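SnoN,Epimerase SnoN (Streptomyces nogalater, PDB 5EP9) is a non-heme iron, 2-oxoglutarate-dependent epimerase of nogalamycin biosynthesis. Local coordinates at residues S78-M84 against D134-T139; L157-L163 against L237-Y243; T174-H180 against H219-H225. All coordinates share one frame. Numbering follows the deposited sequence.

Interaction 1. Residues S78-M84 against D134-T139; sequences SGAGTVM and DASVPT. With AKG (2-oxoglutaric acid), chain E.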
# COMPACT_ATOMS: atom_id res chain seq x y z
N SER A 78 2.26 13.68 13.69
CA SER A 78 3.70 14.05 13.89
C SER A 78 3.65 15.37 14.62
O SER A 78 2.57 15.86 14.96
CB SER A 78 4.50 14.10 12.55
OG SER A 78 4.01 15.09 11.62
N GLY A 79 4.81 15.91 14.90
CA GLY A 79 4.92 17.29 15.49
C GLY A 79 4.32 18.31 14.54
O GLY A 79 3.55 19.18 14.95
N ALA A 80 4.64 18.11 13.25
CA ALA A 80 4.10 18.92 12.11
C ALA A 80 2.56 18.99 12.05
O ALA A 80 1.99 20.03 11.63
CB ALA A 80 4.64 18.42 10.75
N GLY A 81 1.90 17.89 12.47
CA GLY A 81 0.42 17.80 12.50
C GLY A 81 -0.06 16.45 12.03
O GLY A 81 0.66 15.48 12.09
N THR A 82 -1.26 16.42 11.47
CA THR A 82 -1.85 15.18 11.04
C THR A 82 -1.50 14.77 9.61
O THR A 82 -1.98 15.30 8.62
CB THR A 82 -3.36 15.16 11.21
OG1 THR A 82 -3.67 15.49 12.58
CG2 THR A 82 -3.95 13.79 10.82
N VAL A 83 -0.80 13.66 9.59
CA VAL A 83 -0.35 13.03 8.38
C VAL A 83 -1.55 12.37 7.74
O VAL A 83 -1.78 12.50 6.54
CB VAL A 83 0.78 12.01 8.65
CG1 VAL A 83 1.20 11.38 7.37
CG2 VAL A 83 2.02 12.65 9.32
N MET A 84 -2.27 11.61 8.54
CA MET A 84 -3.46 10.91 8.08
C MET A 84 -4.25 10.25 9.21
O MET A 84 -3.73 10.04 10.29
CB MET A 84 -3.16 9.80 7.06
CG MET A 84 -2.28 8.69 7.61
SD MET A 84 -2.15 7.44 6.28
CE MET A 84 -1.11 8.29 5.08
N ASP A 134 -7.12 21.54 12.73
CA ASP A 134 -6.25 20.42 12.41
C ASP A 134 -6.06 20.28 10.91
O ASP A 134 -6.74 19.57 10.21
CB ASP A 134 -6.80 19.13 13.03
CG ASP A 134 -5.87 17.93 12.80
OD1 ASP A 134 -4.65 18.09 12.91
OD2 ASP A 134 -6.34 16.84 12.44
N ALA A 135 -5.04 20.93 10.42
CA ALA A 135 -4.69 20.89 9.00
C ALA A 135 -3.94 19.60 8.69
O ALA A 135 -3.11 19.13 9.42
CB ALA A 135 -3.83 22.12 8.58
N SER A 136 -4.29 19.07 7.55
CA SER A 136 -3.55 18.03 6.87
C SER A 136 -2.08 18.49 6.63
O SER A 136 -1.86 19.57 6.17
CB SER A 136 -4.23 17.80 5.50
OG SER A 136 -3.60 16.81 4.76
N VAL A 137 -1.15 17.56 6.83
CA VAL A 137 0.26 17.74 6.52
C VAL A 137 0.73 16.66 5.54
O VAL A 137 0.02 15.66 5.35
CB VAL A 137 1.14 17.85 7.78
CG1 VAL A 137 0.59 18.96 8.69
CG2 VAL A 137 1.27 16.50 8.50
N PRO A 138 1.92 16.84 4.94
CA PRO A 138 2.43 15.82 4.00
C PRO A 138 2.76 14.49 4.67
O PRO A 138 3.00 14.41 5.88
CB PRO A 138 3.73 16.43 3.41
CG PRO A 138 3.60 17.89 3.71
CD PRO A 138 2.82 18.01 5.01
N THR A 139 2.84 13.48 3.87
CA THR A 139 3.46 12.25 4.26
C THR A 139 4.96 12.35 3.90
O THR A 139 5.29 12.38 2.74
CB THR A 139 2.84 11.05 3.50
OG1 THR A 139 1.45 11.00 3.76
CG2 THR A 139 3.42 9.77 4.06
C1 AKG E . 2.15 3.71 1.30
O1 AKG E . 3.12 2.93 1.44
O2 AKG E . 1.09 3.35 0.71
C2 AKG E . 2.24 5.10 1.78
O5 AKG E . 3.29 5.48 2.34
C3 AKG E . 1.01 6.02 1.56
C4 AKG E . 1.20 7.49 1.89
C5 AKG E . -0.02 8.37 1.71
O3 AKG E . -1.06 7.89 1.23
O4 AKG E . 0.02 9.58 2.09
O HOH W 1 -3.50 14.69 6.34
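This is a loop-on-strand contact near one edge of the larger β-sheet, within the 14-202 part of the construct, where the loop before strand 139-142 passes the start of strand 82-87, next to the outermost strand. One backbone hydrogen bond joins them, V137 N to T82 O (3.0 Å), and T82 OG1 donates to D134 OD1 (2.8 Å). V137 is the apolar centre: its CG2 lies 4.0 Å from V83 CG2 and 4.5 Å from A80 CB. G81 has backbone angles suited to glycine, and a side chain there would collide with V137. A water donates to T82 O and V83 O (2.8 Å each) and lies 2.6 Å from S136 OG, which is bonded to N230. The contact ends in the 2-oxoglutarate pocket: T139 OG1 donates to AKG O4 (2.6 Å), and M84 CE approaches that O4 to 3.4 Å. K128 of strand 118-128 bonds V83 O, V137 O and T139 OG1, while V83 and M84 form a classic bulge against W76 of strand 74-77.

Interaction 2. Residues L157-L163 against L237-Y243; sequences LTAWVAL and LSTSAVY. With AKG (2-oxoglutaric acid), chain E.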
# COMPACT_ATOMS: atom_id res chain seq x y z
N LEU A 157 5.13 -5.43 -2.15
CA LEU A 157 4.56 -4.30 -2.94
C LEU A 157 3.19 -3.84 -2.44
O LEU A 157 2.40 -4.66 -1.90
CB LEU A 157 4.51 -4.56 -4.42
CG LEU A 157 3.47 -5.47 -4.99
CD1 LEU A 157 3.60 -5.46 -6.52
CD2 LEU A 157 3.83 -6.88 -4.58
N THR A 158 2.91 -2.57 -2.69
CA THR A 158 1.74 -1.91 -2.21
C THR A 158 0.85 -1.39 -3.38
O THR A 158 1.33 -0.74 -4.24
CB THR A 158 2.12 -0.79 -1.27
OG1 THR A 158 2.81 -1.32 -0.13
CG2 THR A 158 0.90 0.03 -0.84
N ALA A 159 -0.44 -1.74 -3.37
CA ALA A 159 -1.45 -1.17 -4.27
C ALA A 159 -2.21 -0.04 -3.59
O ALA A 159 -2.83 -0.25 -2.56
CB ALA A 159 -2.44 -2.22 -4.69
N TRP A 160 -2.10 1.18 -4.14
CA TRP A 160 -2.74 2.35 -3.56
C TRP A 160 -3.83 2.75 -4.53
O TRP A 160 -3.56 3.11 -5.67
CB TRP A 160 -1.71 3.46 -3.40
CG TRP A 160 -1.99 4.67 -2.53
CD1 TRP A 160 -1.44 4.92 -1.31
CD2 TRP A 160 -2.76 5.80 -2.87
NE1 TRP A 160 -1.84 6.14 -0.86
CE2 TRP A 160 -2.72 6.67 -1.76
CE3 TRP A 160 -3.64 6.10 -3.94
CZ2 TRP A 160 -3.36 7.88 -1.74
CZ3 TRP A 160 -4.33 7.35 -3.93
CH2 TRP A 160 -4.16 8.22 -2.83
N VAL A 161 -5.07 2.62 -4.07
CA VAL A 161 -6.23 2.75 -4.99
C VAL A 161 -6.95 4.04 -4.65
O VAL A 161 -7.41 4.21 -3.49
CB VAL A 161 -7.19 1.54 -4.83
CG1 VAL A 161 -8.39 1.64 -5.71
CG2 VAL A 161 -6.44 0.27 -5.11
N ALA A 162 -7.09 4.91 -5.63
CA ALA A 162 -7.80 6.14 -5.42
C ALA A 162 -9.34 5.90 -5.46
O ALA A 162 -9.82 5.36 -6.42
CB ALA A 162 -7.47 7.14 -6.48
N LEU A 163 -10.03 6.28 -4.38
CA LEU A 163 -11.47 6.19 -4.32
C LEU A 163 -12.17 7.51 -4.68
O LEU A 163 -13.37 7.53 -4.84
CB LEU A 163 -11.93 5.66 -2.96
CG LEU A 163 -11.41 4.25 -2.62
CD1 LEU A 163 -11.84 3.88 -1.25
CD2 LEU A 163 -11.94 3.26 -3.61
N LEU A 237 -9.36 10.13 -0.15
CA LEU A 237 -9.77 8.79 0.29
C LEU A 237 -9.26 7.75 -0.66
O LEU A 237 -9.37 7.92 -1.92
CB LEU A 237 -11.30 8.66 0.33
CG LEU A 237 -11.94 9.41 1.51
CD1 LEU A 237 -13.38 9.85 1.28
CD2 LEU A 237 -11.92 8.57 2.77
N SER A 238 -8.66 6.72 -0.06
CA SER A 238 -8.00 5.69 -0.84
C SER A 238 -7.85 4.49 0.02
O SER A 238 -8.02 4.56 1.27
CB SER A 238 -6.59 6.17 -1.30
OG SER A 238 -5.78 6.54 -0.19
N THR A 239 -7.41 3.43 -0.60
CA THR A 239 -6.93 2.30 0.15
C THR A 239 -5.50 1.97 -0.22
O THR A 239 -5.15 2.12 -1.37
CB THR A 239 -7.80 1.02 -0.06
OG1 THR A 239 -7.76 0.64 -1.44
CG2 THR A 239 -9.23 1.27 0.34
N SER A 240 -4.83 1.32 0.72
CA SER A 240 -3.47 0.83 0.54
C SER A 240 -3.32 -0.59 1.03
O SER A 240 -3.59 -0.88 2.18
CB SER A 240 -2.50 1.78 1.29
OG SER A 240 -1.22 1.52 0.94
N ALA A 241 -2.99 -1.48 0.11
CA ALA A 241 -2.88 -2.86 0.41
C ALA A 241 -1.46 -3.34 0.15
O ALA A 241 -0.92 -3.13 -0.91
CB ALA A 241 -3.85 -3.69 -0.45
N VAL A 242 -0.93 -4.07 1.11
CA VAL A 242 0.41 -4.68 1.04
C VAL A 242 0.28 -6.18 0.74
O VAL A 242 -0.46 -6.88 1.38
CB VAL A 242 1.14 -4.50 2.39
CG1 VAL A 242 2.50 -5.15 2.37
CG2 VAL A 242 1.26 -3.00 2.72
N TYR A 243 0.89 -6.55 -0.35
CA TYR A 243 1.05 -7.91 -0.80
C TYR A 243 2.52 -8.40 -0.63
O TYR A 243 3.51 -7.64 -0.80
CB TYR A 243 0.69 -8.01 -2.26
CG TYR A 243 -0.69 -7.48 -2.53
CD1 TYR A 243 -1.80 -8.14 -2.05
CD2 TYR A 243 -0.90 -6.27 -3.19
CE1 TYR A 243 -3.08 -7.66 -2.25
CE2 TYR A 243 -2.20 -5.80 -3.39
CZ TYR A 243 -3.28 -6.47 -2.93
OH TYR A 243 -4.56 -6.01 -3.14
C1 AKG E . 2.15 3.71 1.30
O1 AKG E . 3.12 2.93 1.44
O2 AKG E . 1.09 3.35 0.71
C2 AKG E . 2.24 5.10 1.78
O5 AKG E . 3.29 5.48 2.34
C3 AKG E . 1.01 6.02 1.56
C4 AKG E . 1.20 7.49 1.89
C5 AKG E . -0.02 8.37 1.71
O3 AKG E . -1.06 7.89 1.23
O4 AKG E . 0.02 9.58 2.09
O HOH W 2 -5.77 -1.17 -1.93
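Two neighbouring antiparallel strands of the larger sheet of the double-stranded β-helix (cupin) fold form one wall of the 2-oxoglutarate pocket here. Strand 157-162 belongs to the 14-202 part of the construct and 237-243 to the 203-305 part. Hydrogen-bonded pairs L157-Y243, A159-A241 and V161-T239 alternate with non-hydrogen-bonded pairs T158-V242, W160-S240 and A162-S238. V161 N to T239 O is the shortest bond (2.7 Å), and L163 N to L237 O (3.0 Å) extends the pairing past the strand end. T158, W160 and S240 share the cosubstrate face: W160 NE1 donates to AKG O3 (2.8 Å), and S240 OG to AKG O2 (3.0 Å), so the two ends of the molecule are held from adjacent strands. On the face of L157, A159 and Y243, A159 CB meets the Y243 ring edge at CE2 (3.8 Å), beneath helix 104-114. W160 also makes a CH-π contact, S238 CB sitting 3.5 Å from the centroid of its six-membered ring, nearly along the normal.

Interaction 3. Residues T174-H180 against H219-H225; sequences TFVPGSH and HHARTVH. With FE (Fe (III) ion), chain F; AKG (2-oxoglutaric acid), chain E.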
# COMPACT_ATOMS: atom_id res chain seq x y z
N THR A 174 4.33 11.01 -4.57
CA THR A 174 5.57 11.22 -5.33
C THR A 174 6.47 10.03 -5.08
O THR A 174 6.58 9.56 -3.95
CB THR A 174 6.23 12.51 -4.86
OG1 THR A 174 5.34 13.58 -5.18
CG2 THR A 174 7.62 12.76 -5.50
N PHE A 175 7.13 9.56 -6.14
CA PHE A 175 8.00 8.43 -6.08
C PHE A 175 9.37 8.80 -6.60
O PHE A 175 9.50 9.72 -7.44
CB PHE A 175 7.46 7.29 -6.96
CG PHE A 175 6.07 6.85 -6.62
CD1 PHE A 175 5.83 5.90 -5.68
CD2 PHE A 175 5.02 7.39 -7.28
CE1 PHE A 175 4.50 5.46 -5.38
CE2 PHE A 175 3.71 7.01 -6.99
CZ PHE A 175 3.46 6.02 -6.03
N VAL A 176 10.42 8.14 -6.11
CA VAL A 176 11.81 8.42 -6.67
C VAL A 176 12.20 7.25 -7.52
O VAL A 176 12.48 6.17 -6.99
CB VAL A 176 12.82 8.55 -5.55
CG1 VAL A 176 14.18 8.84 -6.13
CG2 VAL A 176 12.45 9.68 -4.60
N PRO A 177 12.15 7.40 -8.84
CA PRO A 177 12.26 6.21 -9.67
C PRO A 177 13.63 5.63 -9.53
O PRO A 177 14.63 6.41 -9.46
CB PRO A 177 11.98 6.69 -11.12
CG PRO A 177 11.81 8.14 -11.02
CD PRO A 177 11.56 8.53 -9.59
N GLY A 178 13.72 4.30 -9.55
CA GLY A 178 15.03 3.64 -9.38
C GLY A 178 15.51 3.54 -7.95
O GLY A 178 16.52 2.89 -7.69
N SER A 179 14.85 4.19 -7.00
CA SER A 179 15.36 4.24 -5.62
C SER A 179 15.27 2.87 -4.93
O SER A 179 15.98 2.56 -3.99
CB SER A 179 14.59 5.27 -4.80
OG SER A 179 13.16 4.96 -4.81
N HIS A 180 14.43 2.02 -5.46
CA HIS A 180 14.31 0.62 -5.00
C HIS A 180 15.51 -0.25 -5.30
O HIS A 180 15.63 -1.33 -4.78
CB HIS A 180 13.04 -0.09 -5.56
CG HIS A 180 13.03 -0.29 -7.04
ND1 HIS A 180 13.30 0.71 -7.95
CD2 HIS A 180 12.82 -1.41 -7.76
CE1 HIS A 180 13.27 0.21 -9.18
NE2 HIS A 180 12.95 -1.08 -9.08
N HIS A 219 3.62 0.22 -5.85
CA HIS A 219 5.02 0.52 -5.56
C HIS A 219 5.72 -0.56 -4.74
O HIS A 219 5.20 -1.11 -3.75
CB HIS A 219 5.20 1.93 -4.97
CG HIS A 219 4.71 2.10 -3.59
ND1 HIS A 219 3.42 2.44 -3.30
CD2 HIS A 219 5.36 2.05 -2.40
CE1 HIS A 219 3.29 2.62 -1.99
NE2 HIS A 219 4.45 2.37 -1.43
N HIS A 220 6.96 -0.73 -5.12
CA HIS A 220 7.91 -1.64 -4.44
C HIS A 220 8.24 -1.15 -3.03
O HIS A 220 8.30 0.01 -2.73
CB HIS A 220 9.18 -1.74 -5.32
CG HIS A 220 10.16 -2.82 -4.96
ND1 HIS A 220 11.03 -2.73 -3.89
CD2 HIS A 220 10.47 -3.97 -5.60
CE1 HIS A 220 11.77 -3.81 -3.84
NE2 HIS A 220 11.49 -4.55 -4.89
N ALA A 221 8.49 -2.10 -2.16
CA ALA A 221 8.76 -1.85 -0.74
C ALA A 221 10.06 -1.08 -0.47
O ALA A 221 10.25 -0.60 0.64
CB ALA A 221 8.83 -3.20 -0.02
N ARG A 222 10.95 -1.07 -1.44
CA ARG A 222 12.19 -0.28 -1.37
C ARG A 222 12.12 1.09 -2.10
O ARG A 222 13.05 1.89 -2.02
CB ARG A 222 13.43 -1.09 -1.80
CG ARG A 222 13.80 -2.24 -0.83
CD ARG A 222 15.17 -2.91 -0.94
NE ARG A 222 16.30 -1.99 -0.85
CZ ARG A 222 17.02 -1.81 0.23
NH1 ARG A 222 16.79 -2.49 1.35
NH2 ARG A 222 18.02 -0.94 0.16
N THR A 223 10.98 1.37 -2.76
CA THR A 223 10.86 2.65 -3.47
C THR A 223 10.58 3.79 -2.51
O THR A 223 9.65 3.70 -1.72
CB THR A 223 9.78 2.58 -4.49
OG1 THR A 223 10.11 1.55 -5.43
CG2 THR A 223 9.60 3.91 -5.22
N VAL A 224 11.36 4.86 -2.58
CA VAL A 224 11.12 6.02 -1.76
C VAL A 224 9.91 6.77 -2.32
O VAL A 224 9.80 6.98 -3.52
CB VAL A 224 12.35 6.97 -1.74
CG1 VAL A 224 12.03 8.24 -0.98
CG2 VAL A 224 13.53 6.30 -1.10
N HIS A 225 9.00 7.11 -1.43
CA HIS A 225 7.78 7.76 -1.77
C HIS A 225 7.32 8.66 -0.65
O HIS A 225 7.70 8.54 0.50
CB HIS A 225 6.66 6.80 -2.15
CG HIS A 225 6.32 5.78 -1.09
ND1 HIS A 225 7.17 4.77 -0.78
CD2 HIS A 225 5.29 5.68 -0.22
CE1 HIS A 225 6.69 4.09 0.24
NE2 HIS A 225 5.51 4.57 0.55
FE FE F . 4.60 4.04 2.39
C1 AKG E . 2.15 3.71 1.30
O1 AKG E . 3.12 2.93 1.44
O2 AKG E . 1.09 3.35 0.71
C2 AKG E . 2.24 5.10 1.78
O5 AKG E . 3.29 5.48 2.34
C3 AKG E . 1.01 6.02 1.56
C4 AKG E . 1.20 7.49 1.89
C5 AKG E . -0.02 8.37 1.71
O3 AKG E . -1.06 7.89 1.23
O4 AKG E . 0.02 9.58 2.09
O HOH W 3 3.61 3.62 4.18
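Segment 219-225 crosses from strand 216-220 of the larger sheet to strand 225-227 of the smaller one, where it pairs with strand 173-175, beside the iron in the double-stranded β-helix (cupin) fold. Segment 174-180 lies in the 14-202 part of the construct, 219-225 in the 203-305 part. Backbone pairing is short: F175 and H225 form a non-hydrogen-bonded antiparallel pair (CA to CA 4.4 Å), next to the bond V176 N to V224 O (2.9 Å). The F175 CA and V224 O atoms (3.4 Å) and the H225 CA and T174 O atoms (3.1 Å) add CA-H...O contacts.

Among polar side chains, S179 OG links a turn to the facing loop. It donates to V176 O (2.6 Å), across the type II turn from V176 to S179, and accepts from V224 N (2.9 Å). The second segment makes its own type I turn, H220 to T223, and R222 there forms a salt bridge with D184.

Packing combines aromatic and aliphatic side chains. The edge of H180 points at the face of H220, centroids 5.2 Å apart. F175 CE1 touches H219 CB (3.6 Å), and F175 CD1 touches H225 CB (3.7 Å); the F175 ring also stacks with Y45. V176 CG2 meets V224 CG1 at 3.9 Å.

At the metal, H225 completes the facial triad of two histidines and one carboxylate with H142 and D144; AKG O1 and O5 and a water fill the remaining sites. H219 NE2 bonds D144 and, weakly, AKG O1 (3.2 Å). H225 ND1 donates to T223 O (2.9 Å) while NE2 of the same ring binds FE at 2.1 Å.

How the interactions relate
From the N terminus, interaction 1 closes first: 134-139 returns to 78-84 after a detour through three helices and strand 118-128, tying the edge region of the larger sheet to the entry of the smaller one. Interaction 2 then opens, in series, and spans a long loop from 157-163 to 237-243. Interaction 3 is nested inside it, pairing strand 173-175 with the start of strand 225-227 in the smaller sheet, while F175 also packs on H219 at the end of strand 216-220 of the larger. Interactions 2 and 3 touch directly, T158 N lying 2.9 Å from H219 O, a probable hydrogen bond between adjacent strands. Interaction 1 touches neither, but all three meet the same 2-oxoglutarate.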